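PDB 5MIY: E3 ubiquitin ligase RavN, which acts as a Legionella pneumophila effector and E3 ubiquitin ligase, probably promoting the transfer of ubiquitin from an E2 enzyme to host proteins. Local coordinates for residues N34-K39 with D90-L95; W60-K65 with F96-D101. One frame throughout, in Å; residues are numbered along the deposited sequence.

Interaction 1. Residues N34-K39 with D90-L95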
loop_
_atom_site.group_PDB
_atom_site.type_symbol
_atom_site.label_atom_id
_atom_site.label_comp_id
_atom_site.label_asym_id
_atom_site.label_seq_id
_atom_site.Cartn_x
_atom_site.Cartn_y
_atom_site.Cartn_z
ATOM N N ASN A 34 2.106 -12.928 12.109
ATOM C CA ASN A 34 2.678 -11.810 12.869
ATOM C C ASN A 34 3.669 -10.993 12.033
ATOM O O ASN A 34 4.590 -10.372 12.569
ATOM C CB ASN A 34 3.338 -12.304 14.162
ATOM C CG ASN A 34 3.534 -11.195 15.184
ATOM O OD1 ASN A 34 2.637 -10.385 15.422
ATOM N ND2 ASN A 34 4.716 -11.148 15.788
ATOM N N LYS A 35 3.485 -10.972 10.712
ATOM C CA LYS A 35 4.377 -10.253 9.805
ATOM C C LYS A 35 3.540 -9.424 8.840
ATOM O O LYS A 35 2.832 -9.976 7.991
ATOM C CB LYS A 35 5.295 -11.215 9.046
ATOM C CG LYS A 35 6.282 -11.957 9.938
ATOM C CD LYS A 35 7.200 -12.866 9.133
ATOM C CE LYS A 35 7.954 -12.094 8.064
ATOM N NZ LYS A 35 8.797 -12.995 7.226
ATOM N N PHE A 36 3.626 -8.103 8.965
ATOM C CA PHE A 36 2.866 -7.183 8.135
ATOM C C PHE A 36 3.811 -6.200 7.456
ATOM O O PHE A 36 4.901 -5.914 7.960
ATOM C CB PHE A 36 1.816 -6.431 8.965
ATOM C CG PHE A 36 0.844 -7.337 9.671
ATOM C CD1 PHE A 36 1.146 -7.870 10.915
ATOM C CD2 PHE A 36 -0.364 -7.671 9.081
ATOM C CE1 PHE A 36 0.258 -8.710 11.560
ATOM C CE2 PHE A 36 -1.258 -8.514 9.720
ATOM C CZ PHE A 36 -0.944 -9.035 10.963
ATOM N N SER A 37 3.391 -5.685 6.305
ATOM C CA SER A 37 4.222 -4.773 5.532
ATOM C C SER A 37 3.434 -3.518 5.186
ATOM O O SER A 37 2.265 -3.589 4.794
ATOM C CB SER A 37 4.739 -5.441 4.255
ATOM O OG SER A 37 5.535 -4.545 3.502
ATOM N N ILE A 38 4.085 -2.369 5.326
ATOM C CA ILE A 38 3.493 -1.090 4.954
ATOM C C ILE A 38 3.777 -0.817 3.477
ATOM O O ILE A 38 4.927 -0.886 3.027
ATOM C CB ILE A 38 4.025 0.038 5.855
ATOM C CG1 ILE A 38 3.178 1.296 5.686
ATOM C CG2 ILE A 38 5.507 0.292 5.620
ATOM C CD1 ILE A 38 1.811 1.170 6.353
ATOM N N LYS A 39 2.724 -0.537 2.711
ATOM C CA LYS A 39 2.846 -0.289 1.281
ATOM C C LYS A 39 2.366 1.116 0.949
ATOM O O LYS A 39 1.447 1.643 1.580
ATOM C CB LYS A 39 2.041 -1.310 0.461
ATOM C CG LYS A 39 2.410 -2.757 0.746
ATOM C CD LYS A 39 3.871 -3.038 0.400
ATOM C CE LYS A 39 4.182 -4.520 0.536
ATOM N NZ LYS A 39 5.569 -4.866 0.118
ATOM N N ASP A 90 2.147 -6.310 17.102
ATOM C CA ASP A 90 2.313 -5.358 18.193
ATOM C C ASP A 90 2.821 -4.023 17.669
ATOM O O ASP A 90 2.287 -2.961 18.011
ATOM C CB ASP A 90 3.270 -5.921 19.248
ATOM C CG ASP A 90 2.592 -6.896 20.193
ATOM O OD1 ASP A 90 1.379 -6.733 20.450
ATOM O OD2 ASP A 90 3.275 -7.826 20.678
ATOM N N GLN A 91 3.852 -4.065 16.820
ATOM C CA GLN A 91 4.353 -2.841 16.202
ATOM C C GLN A 91 3.272 -2.152 15.378
ATOM O O GLN A 91 3.174 -0.918 15.384
ATOM C CB GLN A 91 5.580 -3.152 15.344
ATOM C CG GLN A 91 6.820 -3.494 16.163
ATOM C CD GLN A 91 7.921 -4.121 15.327
ATOM O OE1 GLN A 91 7.656 -4.747 14.301
ATOM N NE2 GLN A 91 9.166 -3.959 15.768
ATOM N N VAL A 92 2.444 -2.929 14.666
ATOM C CA VAL A 92 1.337 -2.331 13.922
ATOM C C VAL A 92 0.408 -1.584 14.868
ATOM O O VAL A 92 -0.023 -0.458 14.586
ATOM C CB VAL A 92 0.568 -3.402 13.120
ATOM C CG1 VAL A 92 -0.706 -2.808 12.554
ATOM C CG2 VAL A 92 1.428 -3.979 12.012
ATOM N N ILE A 93 0.092 -2.189 16.012
ATOM C CA ILE A 93 -0.798 -1.532 16.964
ATOM C C ILE A 93 -0.148 -0.271 17.521
ATOM O O ILE A 93 -0.802 0.771 17.655
ATOM C CB ILE A 93 -1.196 -2.510 18.083
ATOM C CG1 ILE A 93 -1.906 -3.733 17.494
ATOM C CG2 ILE A 93 -2.089 -1.822 19.104
ATOM C CD1 ILE A 93 -1.985 -4.906 18.450
ATOM N N GLU A 94 1.152 -0.334 17.827
ATOM C CA GLU A 94 1.822 0.807 18.449
ATOM C C GLU A 94 1.955 1.969 17.473
ATOM O O GLU A 94 1.776 3.133 17.851
ATOM C CB GLU A 94 3.199 0.391 18.969
ATOM C CG GLU A 94 3.152 -0.570 20.147
ATOM C CD GLU A 94 4.401 -1.430 20.255
ATOM O OE1 GLU A 94 4.337 -2.492 20.911
ATOM O OE2 GLU A 94 5.446 -1.044 19.683
ATOM N N LEU A 95 2.260 1.670 16.210
ATOM C CA LEU A 95 2.512 2.722 15.233
ATOM C C LEU A 95 1.219 3.274 14.638
ATOM O O LEU A 95 1.100 4.488 14.445
ATOM C CB LEU A 95 3.430 2.193 14.131
ATOM C CG LEU A 95 4.832 1.745 14.560
ATOM C CD1 LEU A 95 5.470 0.831 13.521
ATOM C CD2 LEU A 95 5.725 2.951 14.839
#
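Phe36 on the edge strand and Val92 on the short helix 89-96 carry this contact, and one methyl of the valine does most of the work. Val92 CG2 lies 3.9 Å from Phe36 CB and 4.1 Å from Phe36 CD1, so it rests against the root of the aromatic side chain and one ring shoulder, approaching the ring obliquely. The two side chains cross at about a right angle. Val92 CG2 stands beside its own backbone N, with CG1 anti to that N (chi1 170°), which turns the CG2 branch to the phenylalanine. Both CB atoms point across the interface. Leu28 on the neighbouring strand 25-32 touches both Phe36 and Val92 and makes the apolar patch continuous. The helix thus packs on one face of the antiparallel sheet, over the hairpin formed by strands 25-32 and 35-41, an arrangement consistent with the U-box-like folds of ubiquitin ligases, which are built without zinc. At the hairpin turn the contact becomes polar and more exposed. Asn34, in left-handed backbone conformation in the tight turn between strands 25-32 and 35-41, turns its side chain to the start of the helix. Its OD1 accepts a hydrogen bond from Lys89 N and sits 4.4 Å from the next amide, Asp90 N, where the positive end of the helix dipole would probably strengthen the interaction. Within the first turn of the helix, Gln91 OE1 accepts a hydrogen bond from Ser88 N. A backbone hydrogen bond between Phe36 and Ile87 ties the edge strand to the segment leading into the helix, directly beside the hydrophobic contact.

Interaction 2. Residues W60-K65 with F96-D101. With EDO (1,2-ethanediol), chain H.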
loop_
_atom_site.group_PDB
_atom_site.type_symbol
_atom_site.label_atom_id
_atom_site.label_comp_id
_atom_site.label_asym_id
_atom_site.label_seq_id
_atom_site.Cartn_x
_atom_site.Cartn_y
_atom_site.Cartn_z
ATOM N N TRP A 60 -5.292 -3.431 4.868
ATOM C CA TRP A 60 -5.845 -2.589 5.918
ATOM C C TRP A 60 -5.472 -1.148 5.595
ATOM O O TRP A 60 -4.275 -0.824 5.561
ATOM C CB TRP A 60 -5.303 -2.993 7.298
ATOM C CG TRP A 60 -5.771 -4.361 7.777
ATOM C CD1 TRP A 60 -6.851 -4.630 8.567
ATOM C CD2 TRP A 60 -5.167 -5.631 7.482
ATOM N NE1 TRP A 60 -6.952 -5.986 8.790
ATOM C CE2 TRP A 60 -5.934 -6.622 8.130
ATOM C CE3 TRP A 60 -4.055 -6.023 6.729
ATOM C CZ2 TRP A 60 -5.625 -7.982 8.045
ATOM C CZ3 TRP A 60 -3.747 -7.368 6.648
ATOM C CH2 TRP A 60 -4.529 -8.335 7.309
ATOM N N PRO A 61 -6.430 -0.263 5.324
ATOM C CA PRO A 61 -6.081 1.127 5.011
ATOM C C PRO A 61 -5.477 1.849 6.206
ATOM O O PRO A 61 -5.858 1.625 7.356
ATOM C CB PRO A 61 -7.424 1.752 4.609
ATOM C CG PRO A 61 -8.463 0.848 5.183
ATOM C CD PRO A 61 -7.871 -0.523 5.183
ATOM N N ILE A 62 -4.523 2.730 5.905
ATOM C CA ILE A 62 -3.800 3.556 6.873
ATOM C C ILE A 62 -3.820 4.978 6.321
ATOM O O ILE A 62 -3.511 5.176 5.132
ATOM C CB ILE A 62 -2.353 3.064 7.057
ATOM C CG1 ILE A 62 -2.308 1.584 7.449
ATOM C CG2 ILE A 62 -1.573 3.959 8.018
ATOM C CD1 ILE A 62 -2.556 1.313 8.919
ATOM N N PRO A 63 -4.191 5.991 7.105
ATOM C CA PRO A 63 -4.107 7.367 6.597
ATOM C C PRO A 63 -2.660 7.730 6.299
ATOM O O PRO A 63 -1.755 7.409 7.071
ATOM C CB PRO A 63 -4.682 8.209 7.747
ATOM C CG PRO A 63 -5.479 7.227 8.601
ATOM C CD PRO A 63 -4.739 5.928 8.474
ATOM N N ALA A 64 -2.441 8.384 5.151
ATOM C CA ALA A 64 -1.095 8.849 4.816
ATOM C C ALA A 64 -0.501 9.682 5.945
ATOM O O ALA A 64 0.700 9.595 6.228
ATOM C CB ALA A 64 -1.116 9.665 3.519
ATOM N N LYS A 65 -1.332 10.485 6.608
ATOM C CA LYS A 65 -0.841 11.343 7.681
ATOM C C LYS A 65 -0.197 10.528 8.796
ATOM O O LYS A 65 0.793 10.963 9.395
ATOM C CB LYS A 65 -1.983 12.199 8.221
ATOM C CG LYS A 65 -1.539 13.279 9.198
ATOM C CD LYS A 65 -2.551 13.447 10.323
ATOM C CE LYS A 65 -2.087 14.465 11.356
ATOM N NZ LYS A 65 -2.496 15.851 11.014
ATOM N N PHE A 96 0.236 2.412 14.354
ATOM C CA PHE A 96 -0.933 2.826 13.588
ATOM C C PHE A 96 -2.269 2.634 14.300
ATOM O O PHE A 96 -3.305 3.015 13.740
ATOM C CB PHE A 96 -0.949 2.090 12.233
ATOM C CG PHE A 96 0.338 2.239 11.460
ATOM C CD1 PHE A 96 0.685 3.462 10.892
ATOM C CD2 PHE A 96 1.214 1.172 11.327
ATOM C CE1 PHE A 96 1.876 3.614 10.194
ATOM C CE2 PHE A 96 2.406 1.313 10.624
ATOM C CZ PHE A 96 2.738 2.539 10.059
ATOM N N ALA A 97 -2.284 2.074 15.514
ATOM C CA ALA A 97 -3.509 1.937 16.315
ATOM C C ALA A 97 -4.550 1.052 15.633
ATOM O O ALA A 97 -5.754 1.315 15.699
ATOM C CB ALA A 97 -4.111 3.303 16.655
ATOM N N VAL A 98 -4.087 -0.008 14.975
ATOM C CA VAL A 98 -4.959 -0.998 14.353
ATOM C C VAL A 98 -4.472 -2.380 14.753
ATOM O O VAL A 98 -3.287 -2.693 14.588
ATOM C CB VAL A 98 -4.979 -0.885 12.814
ATOM C CG1 VAL A 98 -5.960 -1.898 12.230
ATOM C CG2 VAL A 98 -5.332 0.527 12.370
ATOM N N ASP A 99 -5.375 -3.208 15.284
ATOM C CA ASP A 99 -5.095 -4.629 15.409
ATOM C C ASP A 99 -5.600 -5.300 14.141
ATOM O O ASP A 99 -6.823 -5.423 13.970
ATOM C CB ASP A 99 -5.764 -5.231 16.639
ATOM C CG ASP A 99 -5.249 -6.635 16.957
ATOM O OD1 ASP A 99 -4.759 -7.329 16.036
ATOM O OD2 ASP A 99 -5.325 -7.051 18.132
ATOM N N PRO A 100 -4.723 -5.730 13.233
ATOM C CA PRO A 100 -5.208 -6.309 11.971
ATOM C C PRO A 100 -5.871 -7.663 12.150
ATOM O O PRO A 100 -6.815 -7.977 11.415
ATOM C CB PRO A 100 -3.935 -6.405 11.121
ATOM C CG PRO A 100 -2.827 -6.498 12.121
ATOM C CD PRO A 100 -3.253 -5.691 13.305
ATOM N N ASP A 101 -5.414 -8.472 13.108
ATOM C CA ASP A 101 -6.040 -9.768 13.339
ATOM C C ASP A 101 -7.381 -9.651 14.053
ATOM O O ASP A 101 -8.059 -10.669 14.217
ATOM C CB ASP A 101 -5.095 -10.680 14.127
ATOM C CG ASP A 101 -3.909 -11.152 13.293
ATOM O OD1 ASP A 101 -3.996 -11.098 12.043
ATOM O OD2 ASP A 101 -2.888 -11.570 13.882
HETATM C C1 EDO H . -5.618 9.909 3.531
HETATM O O1 EDO H . -4.705 8.872 3.159
HETATM C C2 EDO H . -7.044 9.434 3.306
HETATM O O2 EDO H . -7.179 8.126 3.875
#
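Trp60 lays its indole against Pro100, the side chains crossing at about a right angle. From CB, which heads for the 96-101 loop, the side chain leaves with CG beside the backbone N (chi1 -68°) and brings one ring face over the proline. CD1 comes 4.1 Å from Pro100 CA. CD2 and CE2 lie 3.9 Å and 3.6 Å from Pro100 CB, which stands 3.8 Å from the centroid of the five-membered ring in a CH-pi contact. NE1 gives its N-H to Thr103 O, helping to fix the ring's rotation, and CZ2 approaches Pro100 O at 3.6 Å.

Ile62 meets Phe96 by two branches: CG2 lies 3.7 Å from Phe96 CD1, oblique to its ring, while CD1 lies 3.8 Å from Phe96 CB and more loosely faces Val98. The end of helix 89-96 and the loop leaving it are held against residues 60-62, part of the core of the probably U-box-like domain. Ala64 N gives a nearly straight 3.1 Å hydrogen bond to O1 of a 1,2-ethanediol probably from the crystallisation liquor. With the indole N-H engaged by Thr103, the attraction between the segments is probably mainly dispersion and CH-pi contact.

Interaction 1 and interaction 2 are neighbouring patches of one layer, their centres about 8 Å apart, formed where helix 89-96 and its outgoing loop cross the four-stranded antiparallel sheet. Interaction 1 holds the helix to the edge strand 35-41 and is only partly buried; interaction 2 is buried and joins the end of that helix and the following loop to residues 60-62, on the other side of strand 25-32. They meet directly where Phe36 CZ packs 3.4 Å from Pro100 CG. The chemistry follows the place: a small contact of one valine methyl with a phenylalanine, flanked by an exposed polar turn at the hairpin end, against a larger surface of aromatic, proline and aliphatic groups farther in.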